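Local atomic coordinates of TnpArep for protein (Escherichia coli, PDB entry 4ER8), a protein that binds the hairpins of repetitive extragenic palindromes and cleaves and recombines the DNA elements that contain them, as a tyrosine transposase of the HUH nuclease type. Residues A[52-57]-A[133-138]; A[127-132]-A[148-153]. All blocks are in the same frame, centred on the assembly; numbering follows the deposited sequence.

Interaction 1: residues A[52-57]-A[133-138]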
loop_
_atom_site.group_PDB
_atom_site.type_symbol
_atom_site.label_atom_id
_atom_site.label_comp_id
_atom_site.label_asym_id
_atom_site.label_seq_id
_atom_site.Cartn_x
_atom_site.Cartn_y
_atom_site.Cartn_z
ATOM N N ALA A 52 2.308 1.206 -7.371
ATOM C CA ALA A 52 1.998 -0.153 -6.993
ATOM C C ALA A 52 1.207 -0.260 -5.690
ATOM O O ALA A 52 1.225 0.651 -4.874
ATOM C CB ALA A 52 3.257 -0.985 -6.916
ATOM N N TRP A 53 0.531 -1.390 -5.494
ATOM C CA TRP A 53 -0.221 -1.568 -4.280
ATOM C C TRP A 53 -0.456 -3.062 -4.021
ATOM O O TRP A 53 -0.756 -3.779 -4.961
ATOM C CB TRP A 53 -1.539 -0.820 -4.461
ATOM C CG TRP A 53 -2.272 -0.397 -3.238
ATOM C CD1 TRP A 53 -2.534 -1.144 -2.118
ATOM C CD2 TRP A 53 -2.926 0.866 -3.044
ATOM N NE1 TRP A 53 -3.278 -0.393 -1.224
ATOM C CE2 TRP A 53 -3.545 0.831 -1.785
ATOM C CE3 TRP A 53 -3.044 2.031 -3.824
ATOM C CZ2 TRP A 53 -4.266 1.922 -1.281
ATOM C CZ3 TRP A 53 -3.747 3.109 -3.324
ATOM C CH2 TRP A 53 -4.343 3.059 -2.066
ATOM N N VAL A 54 -0.256 -3.534 -2.784
ATOM C CA VAL A 54 -0.861 -4.791 -2.332
ATOM C C VAL A 54 -1.856 -4.534 -1.215
ATOM O O VAL A 54 -1.676 -3.642 -0.376
ATOM C CB VAL A 54 0.090 -5.753 -1.634
ATOM C CG1 VAL A 54 0.613 -6.768 -2.552
ATOM C CG2 VAL A 54 1.158 -5.011 -0.849
ATOM N N VAL A 55 -2.859 -5.389 -1.158
ATOM C CA VAL A 55 -3.719 -5.455 -0.003
ATOM C C VAL A 55 -3.580 -6.825 0.640
ATOM O O VAL A 55 -3.705 -7.857 -0.010
ATOM C CB VAL A 55 -5.147 -5.307 -0.418
ATOM C CG1 VAL A 55 -6.049 -5.362 0.831
ATOM C CG2 VAL A 55 -5.312 -4.018 -1.229
ATOM N N LEU A 56 -3.341 -6.835 1.930
ATOM C CA LEU A 56 -3.302 -8.091 2.606
ATOM C C LEU A 56 -4.580 -8.131 3.413
ATOM O O LEU A 56 -5.338 -7.143 3.393
ATOM C CB LEU A 56 -2.006 -8.248 3.403
ATOM C CG LEU A 56 -0.948 -8.442 2.296
ATOM C CD1 LEU A 56 -0.063 -7.214 2.098
ATOM C CD2 LEU A 56 -0.115 -9.695 2.470
ATOM N N PRO A 57 -4.875 -9.267 4.070
ATOM C CA PRO A 57 -6.138 -9.274 4.794
ATOM C C PRO A 57 -6.164 -8.201 5.853
ATOM O O PRO A 57 -7.209 -7.590 6.059
ATOM C CB PRO A 57 -6.172 -10.657 5.441
ATOM C CG PRO A 57 -5.155 -11.478 4.659
ATOM C CD PRO A 57 -4.103 -10.507 4.266
ATOM N N PRO A 133 -4.233 -12.514 -5.755
ATOM C CA PRO A 133 -5.023 -11.647 -6.631
ATOM C C PRO A 133 -5.166 -10.229 -6.148
ATOM O O PRO A 133 -5.569 -9.365 -6.912
ATOM C CB PRO A 133 -6.402 -12.302 -6.622
ATOM C CG PRO A 133 -6.447 -13.107 -5.360
ATOM C CD PRO A 133 -5.045 -13.613 -5.194
ATOM N N PHE A 134 -4.855 -9.988 -4.882
ATOM C CA PHE A 134 -5.176 -8.699 -4.272
ATOM C C PHE A 134 -4.041 -7.701 -4.424
ATOM O O PHE A 134 -3.507 -7.209 -3.424
ATOM C CB PHE A 134 -5.514 -8.897 -2.792
ATOM C CG PHE A 134 -6.741 -9.715 -2.563
ATOM C CD1 PHE A 134 -6.654 -10.974 -1.984
ATOM C CD2 PHE A 134 -7.995 -9.241 -2.956
ATOM C CE1 PHE A 134 -7.796 -11.770 -1.787
ATOM C CE2 PHE A 134 -9.165 -10.022 -2.764
ATOM C CZ PHE A 134 -9.059 -11.292 -2.186
ATOM N N SER A 135 -3.655 -7.401 -5.655
ATOM C CA SER A 135 -2.586 -6.440 -5.872
ATOM C C SER A 135 -2.554 -5.937 -7.304
ATOM O O SER A 135 -3.302 -6.423 -8.140
ATOM C CB SER A 135 -1.261 -7.088 -5.559
ATOM O OG SER A 135 -0.938 -7.979 -6.579
ATOM N N THR A 136 -1.671 -4.986 -7.585
ATOM C CA THR A 136 -1.485 -4.502 -8.932
ATOM C C THR A 136 -0.470 -5.347 -9.740
ATOM O O THR A 136 -0.043 -4.958 -10.854
ATOM C CB THR A 136 -1.005 -3.080 -8.915
ATOM O OG1 THR A 136 0.272 -3.020 -8.255
ATOM C CG2 THR A 136 -2.020 -2.231 -8.201
ATOM N N PHE A 137 -0.076 -6.490 -9.176
ATOM C CA PHE A 137 0.903 -7.339 -9.854
ATOM C C PHE A 137 0.411 -7.722 -11.236
ATOM O O PHE A 137 1.075 -7.477 -12.230
ATOM C CB PHE A 137 1.198 -8.579 -9.049
ATOM C CG PHE A 137 2.176 -9.501 -9.707
ATOM C CD1 PHE A 137 3.528 -9.141 -9.833
ATOM C CD2 PHE A 137 1.773 -10.759 -10.153
ATOM C CE1 PHE A 137 4.453 -10.015 -10.410
ATOM C CE2 PHE A 137 2.685 -11.631 -10.746
ATOM C CZ PHE A 137 4.022 -11.257 -10.867
ATOM N N HIS A 138 -0.771 -8.321 -11.277
ATOM C CA HIS A 138 -1.505 -8.609 -12.534
ATOM C C HIS A 138 -1.754 -7.385 -13.434
ATOM O O HIS A 138 -1.529 -7.465 -14.620
ATOM C CB HIS A 138 -2.779 -9.369 -12.191
ATOM C CG HIS A 138 -2.520 -10.504 -11.249
ATOM N ND1 HIS A 138 -2.212 -11.780 -11.684
ATOM C CD2 HIS A 138 -2.450 -10.540 -9.893
ATOM C CE1 HIS A 138 -1.998 -12.562 -10.637
ATOM N NE2 HIS A 138 -2.140 -11.835 -9.539
#
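The hydroxyl oxygen of Thr136, OG1, is held by two partners: the backbone N of Trp53 donates to it at 3.2 Å, and the hydroxyl of Tyr117, from helix 106-122, is hydrogen-bonded to it as well. A chi1 of 62° brings OG1 to Trp53 N and leaves CG2 beside the strand. The main chain of Thr136 adds a second link, its N donating to Trp53 O at 3.0 Å, so one threonine satisfies both the N-H and the C=O of Trp53, while its CG2 lies against Trp53 CB at 4.0 Å. An alanine here would probably leave Trp53 N and the Tyr117 hydroxyl each without this partner and open a small gap beside Trp53 CB.

One step along, Val54 and Ser135 form a single antiparallel bridge as a non-hydrogen-bonded pair, with Val54 CG1 resting on Ser135 CB at 3.6 Å. Beyond it, Val55 N gives an almost straight bond (176°) to Phe134 O. Phe134 is the centre of an inverse gamma turn, a tight bend closed by a weak bond just before the bridge; its CB packs near Val55, while its ring meets Tyr32 and Trp132 edge-to-face. Ser135 itself makes an ST turn: OG, at chi1 74°, accepts from Phe137 N at 3.1 Å as helix 137-142 begins.

Strand 49-55 is the outermost strand of the sheet. Ala52 and Val54 bond to strand 59-65, which carries the HUH histidines His59 and His61 of the nickel site, whereas the backbone N-H and C=O groups of Trp53 and Val55 face away from that strand. Thr136, Phe134 and the indole NE1 of Trp132, which bonds Val55 O, therefore satisfy by irregular chain and side chains an edge that a fifth strand might otherwise have paired.

Interaction 2: residues A[127-132]-A[148-153]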
loop_
_atom_site.group_PDB
_atom_site.type_symbol
_atom_site.label_atom_id
_atom_site.label_comp_id
_atom_site.label_asym_id
_atom_site.label_seq_id
_atom_site.Cartn_x
_atom_site.Cartn_y
_atom_site.Cartn_z
ATOM N N LYS A 127 2.740 -19.216 -1.872
ATOM C CA LYS A 127 4.127 -19.620 -2.121
ATOM C C LYS A 127 4.675 -18.942 -3.385
ATOM O O LYS A 127 5.883 -18.921 -3.606
ATOM C CB LYS A 127 4.348 -21.155 -2.046
ATOM C CG LYS A 127 3.094 -22.041 -2.290
ATOM C CD LYS A 127 2.094 -22.148 -1.070
ATOM C CE LYS A 127 0.573 -22.371 -1.497
ATOM N NZ LYS A 127 -0.062 -21.218 -2.283
ATOM N N GLN A 128 3.766 -18.347 -4.161
ATOM C CA GLN A 128 4.082 -17.727 -5.441
ATOM C C GLN A 128 3.357 -16.399 -5.638
ATOM O O GLN A 128 2.143 -16.324 -5.481
ATOM C CB GLN A 128 3.744 -18.669 -6.582
ATOM C CG GLN A 128 4.817 -19.704 -6.860
ATOM C CD GLN A 128 5.926 -19.169 -7.776
ATOM O OE1 GLN A 128 7.105 -19.508 -7.590
ATOM N NE2 GLN A 128 5.555 -18.332 -8.767
ATOM N N VAL A 129 4.100 -15.354 -6.006
ATOM C CA VAL A 129 3.508 -14.023 -5.999
ATOM C C VAL A 129 2.331 -13.934 -6.924
ATOM O O VAL A 129 1.477 -13.098 -6.713
ATOM C CB VAL A 129 4.499 -12.797 -6.288
ATOM C CG1 VAL A 129 5.946 -13.168 -6.124
ATOM C CG2 VAL A 129 4.230 -12.165 -7.646
ATOM N N SER A 130 2.263 -14.773 -7.948
ATOM C CA SER A 130 1.112 -14.660 -8.848
ATOM C C SER A 130 -0.138 -15.346 -8.271
ATOM O O SER A 130 -1.249 -15.159 -8.792
ATOM C CB SER A 130 1.426 -15.166 -10.267
ATOM O OG SER A 130 1.749 -16.545 -10.225
ATOM N N ASP A 131 0.026 -16.121 -7.207
ATOM C CA ASP A 131 -1.136 -16.706 -6.533
ATOM C C ASP A 131 -2.005 -15.672 -5.850
ATOM O O ASP A 131 -3.190 -15.925 -5.666
ATOM C CB ASP A 131 -0.750 -17.781 -5.501
ATOM C CG ASP A 131 -0.132 -19.003 -6.135
ATOM O OD1 ASP A 131 -0.528 -19.345 -7.285
ATOM O OD2 ASP A 131 0.746 -19.601 -5.480
ATOM N N TRP A 132 -1.441 -14.516 -5.499
ATOM C CA TRP A 132 -2.203 -13.473 -4.806
ATOM C C TRP A 132 -2.888 -12.493 -5.747
ATOM O O TRP A 132 -2.213 -11.729 -6.458
ATOM C CB TRP A 132 -1.319 -12.706 -3.821
ATOM C CG TRP A 132 -2.081 -11.922 -2.790
ATOM C CD1 TRP A 132 -2.238 -10.550 -2.729
ATOM C CD2 TRP A 132 -2.782 -12.449 -1.660
ATOM N NE1 TRP A 132 -2.999 -10.197 -1.630
ATOM C CE2 TRP A 132 -3.346 -11.339 -0.954
ATOM C CE3 TRP A 132 -3.004 -13.742 -1.174
ATOM C CZ2 TRP A 132 -4.113 -11.497 0.208
ATOM C CZ3 TRP A 132 -3.776 -13.895 0.013
ATOM C CH2 TRP A 132 -4.314 -12.782 0.675
ATOM N N ILE A 148 4.577 -13.046 -15.358
ATOM C CA ILE A 148 3.612 -13.664 -14.481
ATOM C C ILE A 148 4.288 -14.614 -13.488
ATOM O O ILE A 148 3.863 -14.702 -12.349
ATOM C CB ILE A 148 2.487 -14.344 -15.354
ATOM C CG1 ILE A 148 1.128 -14.346 -14.632
ATOM C CG2 ILE A 148 2.912 -15.737 -15.932
ATOM C CD1 ILE A 148 0.913 -15.570 -13.769
ATOM N N ASP A 149 5.370 -15.282 -13.891
ATOM C CA ASP A 149 6.033 -16.278 -13.013
ATOM C C ASP A 149 7.156 -15.703 -12.153
ATOM O O ASP A 149 7.903 -16.451 -11.507
ATOM C CB ASP A 149 6.543 -17.514 -13.787
ATOM C CG ASP A 149 7.563 -17.166 -14.885
ATOM O OD1 ASP A 149 8.252 -18.116 -15.321
ATOM O OD2 ASP A 149 7.687 -15.973 -15.316
ATOM N N TRP A 150 7.254 -14.380 -12.141
ATOM C CA TRP A 150 8.214 -13.679 -11.313
ATOM C C TRP A 150 8.331 -14.200 -9.873
ATOM O O TRP A 150 7.348 -14.581 -9.202
ATOM C CB TRP A 150 7.902 -12.192 -11.325
ATOM C CG TRP A 150 8.946 -11.322 -10.694
ATOM C CD1 TRP A 150 10.122 -10.897 -11.250
ATOM C CD2 TRP A 150 8.907 -10.778 -9.380
ATOM N NE1 TRP A 150 10.814 -10.119 -10.358
ATOM C CE2 TRP A 150 10.087 -10.026 -9.204
ATOM C CE3 TRP A 150 7.982 -10.845 -8.334
ATOM C CZ2 TRP A 150 10.363 -9.353 -8.026
ATOM C CZ3 TRP A 150 8.255 -10.186 -7.175
ATOM C CH2 TRP A 150 9.441 -9.448 -7.019
ATOM N N ALA A 151 9.582 -14.244 -9.429
ATOM C CA ALA A 151 9.889 -14.532 -8.058
ATOM C C ALA A 151 10.975 -13.539 -7.669
ATOM O O ALA A 151 11.536 -12.869 -8.547
ATOM C CB ALA A 151 10.350 -15.973 -7.897
ATOM N N GLY A 152 11.256 -13.433 -6.360
ATOM C CA GLY A 152 12.291 -12.530 -5.848
ATOM C C GLY A 152 12.605 -12.819 -4.410
ATOM O O GLY A 152 11.797 -13.420 -3.718
ATOM N N ASP A 153 13.783 -12.403 -3.955
ATOM C CA ASP A 153 14.186 -12.642 -2.568
ATOM C C ASP A 153 13.205 -11.966 -1.600
ATOM O O ASP A 153 12.850 -10.810 -1.785
ATOM C CB ASP A 153 15.591 -12.074 -2.293
ATOM C CG ASP A 153 16.643 -12.556 -3.271
ATOM O OD1 ASP A 153 16.629 -13.774 -3.660
ATOM O OD2 ASP A 153 17.503 -11.695 -3.640
#
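Val129 lays its CG1 methyl obliquely against the six-membered ring of Trp150, with CE3 3.8 Å away, and the same methyl lies 3.7 Å from Trp150 O. This is loop-to-loop packing on the flank of the nuclease domain: Gln128 to Asp131 make a type I beta turn, closed by Asp131 N donating to Gln128 O at 2.7 Å, and the turn presents Val129 and Ser130 at its two central positions to the irregular chain beyond helix 137-142. A branched, wholly apolar valine suits the first of these, since it can touch both a ring and a backbone oxygen without needing a polar partner.

Ser130 meets Ile148. Its CB packs on the CD1 methyl at 3.6 Å and also lies by Ile148 O; a small side chain probably suits so close an approach. No hydrogen bond joins the two segments; they meet by van der Waals packing. Outside the turn's central pair, Lys127 and Asp131 form a long salt bridge, NZ to OD2 at 3.7 Å, which reaches across the turn within its own segment.

Behind this shell stands Phe137, which touches Val129, Ser130 and Trp150 alike and so backs the join from helix 137-142; Val141 of that helix touches Ile148. The ring of Trp150 meets Tyr146 edge-to-face, and its side chain also touches Asp114 and Ile118 of helix 106-122. Over one face of the indole, offset toward the rim, lies Gly152 CA, 4.2 Å above the plane, where a CB would probably be crowded by Trp150 CZ2, which suits a glycine.

From the N terminus, the chain first supplies 52-57, on the edge strand of the sheet. It then runs through strand 59-65, helix 73-87, strand 99-102 and helix 106-122 before 133-138 returns to that edge and closes the long loop of interaction 1. Segment 127-132 comes immediately before this return, and its partner 148-153 follows helix 137-142, so interaction 2 closes a short loop around that helix. The two loops cross. Where they meet, His138 NE2 is hydrogen-bonded to Trp132 O. Together they fasten the sheet edge to helix 137-142, and that helix to the surface chain flanking it.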